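Local coordinates for protein SusD homolog (Bacteroides thetaiotaomicron VPI-5482, PDB 3IHV) that probably binds glycans at the outer membrane of a gut bacterium, as a SusD-family partner in sugar capture, at residues 286-291 / 296-301; 327-332 / 336-341. All blocks are in the same frame, centred on the assembly; numbering follows the deposited sequence.

Overall arrangement
Both contacts are local and follow one another along the chain without nesting or crossing. After strand 259-263 the chain enters a long connection; interaction 1 closes a short loop within it, folding 286-291 back on 296-301 just before strand 302-304. The chain then passes through helices 306-313 and 320-324 into strand 325-330, and interaction 2 closes the hairpin of this strand with 335-337, at one border of a three-stranded antiparallel sheet that 367-368 completes. The centres of interactions 1 and 2 lie about 12 Å apart. Residues 286-291 bridge the two: backbone bonds join Lys287 and Thr289 to Tyr330, and Thr289 OG1 is hydrogen-bonded to Asp332 OD1, tying the loop to the hairpin.

Interaction 1: 286-291 / 296-301; sequences VKTTAI and GSCAAN
Thr288 and Cys298 form a single antiparallel bridge, a hydrogen-bonded pair that pins a hairpin-like loop lacking regular strands within the SusD-family region. Cys298 N gives a firm bond to Thr288 O (2.9 Å), whereas the return bond from Thr288 N to Cys298 O is weak. The tight side lies around Cys298 and Ala300. Cys298 CB sits 3.4 Å from Val286 O, and Ala300 CB presses against Lys287 N at 3.3 Å. With its OG1 turned beside its own backbone N (chi1 -50°), Thr288 reaches back to Val286 O and donates from above the carbonyl plane, while Val286 itself packs on Tyr328 and Tyr330 of the neighbouring strand. Ala290, though exposed, packs its CB 3.8 Å from Ser297 CB. Ser297 N is hydrogen-bonded to Asn385 OD1, outside the two segments. The watered side, by contrast, belongs to Lys287, whose chain bends at chi2 (66°) and runs alongside the backbone of Cys298 and Ala299. A water donates to Cys298 O and takes a weak bond from the same ammonium group. The direct grip is Lys287 NZ to Ala299 O, 2.9 Å, the donor tilted 22° from the carbonyl plane.

Interaction 2: 327-332 / 336-341; sequences NYQYTD and SLWVAG
Asn327 opens the contact of an antiparallel beta hairpin, its backbone O receiving a nearly straight bond from Trp338 N (2.9 Å, 171° at the hydrogen). A water also donates to this oxygen and accepts from Val339 N, inside the type I turn from Leu337 to Ala340. The Asn327 amide lies alongside Leu337: Leu337 CD2 is 3.4 Å from Asn327 OD1, and Asn327 ND2 is hydrogen-bonded to Asp353. Tyr328 forms the non-hydrogen-bonded pair with Leu337; its CA approaches Ser336 O to 3.1 Å in a CA-H...O contact, and its hydroxyl is hydrogen-bonded to Asp372. A second water joins Tyr328 O to Trp338 NE1, reaching the indole edge in plane. Gln329 pairs with Ser336 through two backbone bonds of 2.8 Å, Gln329 N to Ser336 O and Ser336 N to Gln329 O. With CG between backbone N and carbonyl carbon (chi1 60°) and the chain extended beyond, its amide stacks over one Trp338 face, planes 20° apart, Gln329 NE2 offset toward the rim and 3.7 Å from Trp338 CZ3. A third water links Gln329 NE2, Leu337 O and Ser336 OG. Replacing Trp338 by an alanine would probably leave the Gln329 amide without its stacking surface and the water on Tyr328 O without its NE1 donor. Beyond the strand, Thr331 CG2 rests 4.1 Å from Ser336 CB. Because Gln329 NE2 still bonds to water, the amide packs on an aromatic face without losing its hydrogen bond.

Interaction 1: 286-291 / 296-301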
loop_
_atom_site.group_PDB
_atom_site.type_symbol
_atom_site.label_atom_id
_atom_site.label_comp_id
_atom_site.label_asym_id
_atom_site.label_seq_id
_atom_site.Cartn_x
_atom_site.Cartn_y
_atom_site.Cartn_z
ATOM N N VAL A 286 -15.031 -6.406 -5.973
ATOM C CA VAL A 286 -15.774 -6.642 -7.194
ATOM C C VAL A 286 -17.188 -6.232 -6.849
ATOM O O VAL A 286 -17.663 -6.555 -5.757
ATOM C CB VAL A 286 -15.707 -8.123 -7.607
ATOM C CG1 VAL A 286 -16.691 -8.398 -8.742
ATOM C CG2 VAL A 286 -14.280 -8.462 -8.031
ATOM N N LYS A 287 -17.868 -5.517 -7.745
ATOM C CA LYS A 287 -19.242 -5.092 -7.495
ATOM C C LYS A 287 -20.104 -6.321 -7.243
ATOM O O LYS A 287 -20.165 -7.215 -8.075
ATOM C CB LYS A 287 -19.750 -4.259 -8.680
ATOM C CG LYS A 287 -21.081 -3.585 -8.482
ATOM C CD LYS A 287 -21.038 -2.519 -7.414
ATOM C CE LYS A 287 -22.110 -1.441 -7.566
ATOM N NZ LYS A 287 -21.877 -0.329 -6.557
ATOM N N THR A 288 -20.779 -6.325 -6.091
ATOM C CA THR A 288 -21.569 -7.479 -5.611
ATOM C C THR A 288 -22.806 -7.046 -4.849
ATOM O O THR A 288 -22.743 -6.155 -3.983
ATOM C CB THR A 288 -20.663 -8.285 -4.619
ATOM O OG1 THR A 288 -19.390 -8.542 -5.218
ATOM C CG2 THR A 288 -21.327 -9.602 -4.099
ATOM N N THR A 289 -23.953 -7.648 -5.163
ATOM C CA THR A 289 -25.171 -7.329 -4.449
ATOM C C THR A 289 -25.273 -8.075 -3.122
ATOM O O THR A 289 -24.726 -9.155 -2.953
ATOM C CB THR A 289 -26.412 -7.779 -5.233
ATOM O OG1 THR A 289 -26.303 -9.181 -5.503
ATOM C CG2 THR A 289 -26.559 -7.013 -6.543
ATOM N N ALA A 290 -25.991 -7.461 -2.188
ATOM C CA ALA A 290 -26.301 -8.078 -0.921
ATOM C C ALA A 290 -27.418 -9.080 -1.233
ATOM O O ALA A 290 -28.294 -8.782 -2.078
ATOM C CB ALA A 290 -26.787 -6.997 0.091
ATOM N N ILE A 291 -27.339 -10.251 -0.595
ATOM C CA ILE A 291 -28.336 -11.305 -0.626
ATOM C C ILE A 291 -28.697 -11.583 0.841
ATOM O O ILE A 291 -27.846 -12.048 1.603
ATOM C CB ILE A 291 -27.796 -12.603 -1.214
ATOM C CG1 ILE A 291 -27.324 -12.397 -2.661
ATOM C CG2 ILE A 291 -28.906 -13.667 -1.181
ATOM C CD1 ILE A 291 -26.659 -13.695 -3.229
ATOM N N GLY A 296 -23.100 -9.965 2.039
ATOM C CA GLY A 296 -23.178 -8.528 2.137
ATOM C C GLY A 296 -22.817 -7.981 0.761
ATOM O O GLY A 296 -22.202 -8.676 -0.032
ATOM N N SER A 297 -23.241 -6.759 0.472
ATOM C CA SER A 297 -22.853 -6.129 -0.800
ATOM C C SER A 297 -21.414 -5.609 -0.751
ATOM O O SER A 297 -20.822 -5.508 0.328
ATOM C CB SER A 297 -23.839 -5.000 -1.135
ATOM O OG SER A 297 -23.848 -4.041 -0.097
ATOM N N CYS A 298 -20.833 -5.338 -1.928
ATOM C CA CYS A 298 -19.512 -4.693 -2.037
ATOM C C CYS A 298 -19.705 -3.496 -2.944
ATOM O O CYS A 298 -20.130 -3.675 -4.076
ATOM C CB CYS A 298 -18.445 -5.600 -2.630
ATOM S SG CYS A 298 -18.143 -7.089 -1.640
ATOM N N ALA A 299 -19.382 -2.303 -2.442
ATOM C CA ALA A 299 -19.618 -1.036 -3.172
ATOM C C ALA A 299 -18.751 -0.950 -4.427
ATOM O O ALA A 299 -19.192 -0.447 -5.476
ATOM C CB ALA A 299 -19.385 0.198 -2.242
ATOM N N ALA A 300 -17.508 -1.412 -4.313
ATOM C CA ALA A 300 -16.621 -1.509 -5.489
ATOM C C ALA A 300 -16.463 -0.192 -6.227
ATOM O O ALA A 300 -16.753 -0.093 -7.409
ATOM C CB ALA A 300 -17.127 -2.625 -6.458
ATOM N N ASN A 301 -16.053 0.815 -5.486
ATOM C CA ASN A 301 -15.885 2.161 -5.993
ATOM C C ASN A 301 -14.532 2.449 -6.648
ATOM O O ASN A 301 -14.317 3.562 -7.195
ATOM C CB ASN A 301 -16.156 3.173 -4.858
ATOM C CG ASN A 301 -17.581 3.158 -4.417
ATOM O OD1 ASN A 301 -18.472 3.061 -5.246
ATOM N ND2 ASN A 301 -17.812 3.325 -3.120
HETATM O O HOH W 1 -22.707 -2.536 -4.340
#

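Interaction 2: 327-332 / 336-341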
loop_
_atom_site.group_PDB
_atom_site.type_symbol
_atom_site.label_atom_id
_atom_site.label_comp_id
_atom_site.label_asym_id
_atom_site.label_seq_id
_atom_site.Cartn_x
_atom_site.Cartn_y
_atom_site.Cartn_z
ATOM N N ASN A 327 -13.755 -7.735 -15.099
ATOM C CA ASN A 327 -14.652 -7.177 -16.115
ATOM C C ASN A 327 -16.082 -7.631 -15.847
ATOM O O ASN A 327 -16.945 -7.530 -16.728
ATOM C CB ASN A 327 -14.197 -7.602 -17.516
ATOM C CG ASN A 327 -14.327 -9.100 -17.768
ATOM O OD1 ASN A 327 -14.610 -9.897 -16.860
ATOM N ND2 ASN A 327 -14.146 -9.499 -19.030
ATOM N N TYR A 328 -16.339 -8.036 -14.603
ATOM C CA TYR A 328 -17.600 -8.656 -14.216
ATOM C C TYR A 328 -18.017 -8.158 -12.867
ATOM O O TYR A 328 -17.214 -7.587 -12.145
ATOM C CB TYR A 328 -17.386 -10.183 -14.097
ATOM C CG TYR A 328 -16.302 -10.587 -13.109
ATOM C CD1 TYR A 328 -16.585 -10.740 -11.747
ATOM C CD2 TYR A 328 -14.984 -10.780 -13.522
ATOM C CE1 TYR A 328 -15.614 -11.103 -10.835
ATOM C CE2 TYR A 328 -13.991 -11.126 -12.613
ATOM C CZ TYR A 328 -14.317 -11.308 -11.263
ATOM O OH TYR A 328 -13.339 -11.635 -10.336
ATOM N N GLN A 329 -19.266 -8.446 -12.518
ATOM C CA GLN A 329 -19.818 -8.145 -11.206
ATOM C C GLN A 329 -20.692 -9.352 -10.842
ATOM O O GLN A 329 -20.976 -10.201 -11.673
ATOM C CB GLN A 329 -20.717 -6.893 -11.274
ATOM C CG GLN A 329 -21.920 -6.975 -12.214
ATOM C CD GLN A 329 -22.769 -5.715 -12.074
ATOM O OE1 GLN A 329 -22.913 -5.196 -10.960
ATOM N NE2 GLN A 329 -23.258 -5.181 -13.185
ATOM N N TYR A 330 -21.152 -9.398 -9.603
ATOM C CA TYR A 330 -22.018 -10.460 -9.151
ATOM C C TYR A 330 -23.397 -9.848 -8.876
ATOM O O TYR A 330 -23.511 -8.925 -8.052
ATOM C CB TYR A 330 -21.483 -11.066 -7.874
ATOM C CG TYR A 330 -20.170 -11.757 -8.054
ATOM C CD1 TYR A 330 -20.085 -12.953 -8.755
ATOM C CD2 TYR A 330 -19.007 -11.217 -7.540
ATOM C CE1 TYR A 330 -18.837 -13.598 -8.940
ATOM C CE2 TYR A 330 -17.789 -11.857 -7.697
ATOM C CZ TYR A 330 -17.700 -13.036 -8.407
ATOM O OH TYR A 330 -16.464 -13.664 -8.555
ATOM N N THR A 331 -24.408 -10.377 -9.551
ATOM C CA THR A 331 -25.797 -9.981 -9.367
ATOM C C THR A 331 -26.385 -10.991 -8.350
ATOM O O THR A 331 -25.684 -11.892 -7.870
ATOM C CB THR A 331 -26.583 -10.070 -10.719
ATOM O OG1 THR A 331 -26.761 -11.438 -11.077
ATOM C CG2 THR A 331 -25.827 -9.357 -11.818
ATOM N N ASP A 332 -27.656 -10.859 -8.010
ATOM C CA ASP A 332 -28.246 -11.817 -7.080
ATOM C C ASP A 332 -28.104 -13.277 -7.577
ATOM O O ASP A 332 -27.947 -14.176 -6.775
ATOM C CB ASP A 332 -29.721 -11.516 -6.819
ATOM C CG ASP A 332 -29.935 -10.252 -5.991
ATOM O OD1 ASP A 332 -28.970 -9.528 -5.716
ATOM O OD2 ASP A 332 -31.101 -9.991 -5.611
ATOM N N SER A 336 -21.704 -11.717 -13.970
ATOM C CA SER A 336 -22.126 -11.116 -15.212
ATOM C C SER A 336 -21.120 -10.095 -15.692
ATOM O O SER A 336 -20.545 -9.365 -14.888
ATOM C CB SER A 336 -23.472 -10.438 -14.959
ATOM O OG SER A 336 -23.866 -9.688 -16.067
ATOM N N LEU A 337 -20.896 -10.017 -16.997
ATOM C CA LEU A 337 -19.935 -9.026 -17.511
ATOM C C LEU A 337 -20.514 -7.625 -17.378
ATOM O O LEU A 337 -21.692 -7.420 -17.614
ATOM C CB LEU A 337 -19.625 -9.264 -18.978
ATOM C CG LEU A 337 -18.869 -10.538 -19.267
ATOM C CD1 LEU A 337 -18.910 -10.785 -20.786
ATOM C CD2 LEU A 337 -17.418 -10.486 -18.674
ATOM N N TRP A 338 -19.660 -6.671 -17.040
ATOM C CA TRP A 338 -20.060 -5.271 -16.946
ATOM C C TRP A 338 -20.701 -4.757 -18.232
ATOM O O TRP A 338 -21.668 -3.993 -18.181
ATOM C CB TRP A 338 -18.850 -4.384 -16.550
ATOM C CG TRP A 338 -18.704 -4.214 -15.092
ATOM C CD1 TRP A 338 -17.785 -4.771 -14.283
ATOM C CD2 TRP A 338 -19.573 -3.455 -14.252
ATOM N NE1 TRP A 338 -17.978 -4.352 -12.991
ATOM C CE2 TRP A 338 -19.086 -3.556 -12.949
ATOM C CE3 TRP A 338 -20.688 -2.661 -14.499
ATOM C CZ2 TRP A 338 -19.691 -2.909 -11.878
ATOM C CZ3 TRP A 338 -21.278 -2.022 -13.450
ATOM C CH2 TRP A 338 -20.799 -2.167 -12.162
ATOM N N VAL A 339 -20.231 -5.218 -19.388
ATOM C CA VAL A 339 -20.778 -4.746 -20.643
ATOM C C VAL A 339 -22.117 -5.345 -21.038
ATOM O O VAL A 339 -22.725 -4.850 -21.982
ATOM C CB VAL A 339 -19.820 -4.981 -21.799
ATOM C CG1 VAL A 339 -18.523 -4.268 -21.504
ATOM C CG2 VAL A 339 -19.603 -6.497 -22.018
ATOM N N ALA A 340 -22.586 -6.369 -20.324
ATOM C CA ALA A 340 -23.843 -7.041 -20.693
ATOM C C ALA A 340 -25.016 -6.119 -20.454
ATOM O O ALA A 340 -25.247 -5.659 -19.329
ATOM C CB ALA A 340 -24.020 -8.370 -19.918
ATOM N N GLY A 341 -25.690 -5.770 -21.540
ATOM C CA GLY A 341 -26.885 -4.956 -21.498
ATOM C C GLY A 341 -28.095 -5.870 -21.392
ATOM O O GLY A 341 -27.985 -7.088 -21.418
HETATM O O HOH W 2 -17.551 -6.469 -19.189
HETATM O O HOH W 3 -16.810 -5.382 -10.410
HETATM O O HOH W 4 -23.572 -6.702 -15.683
#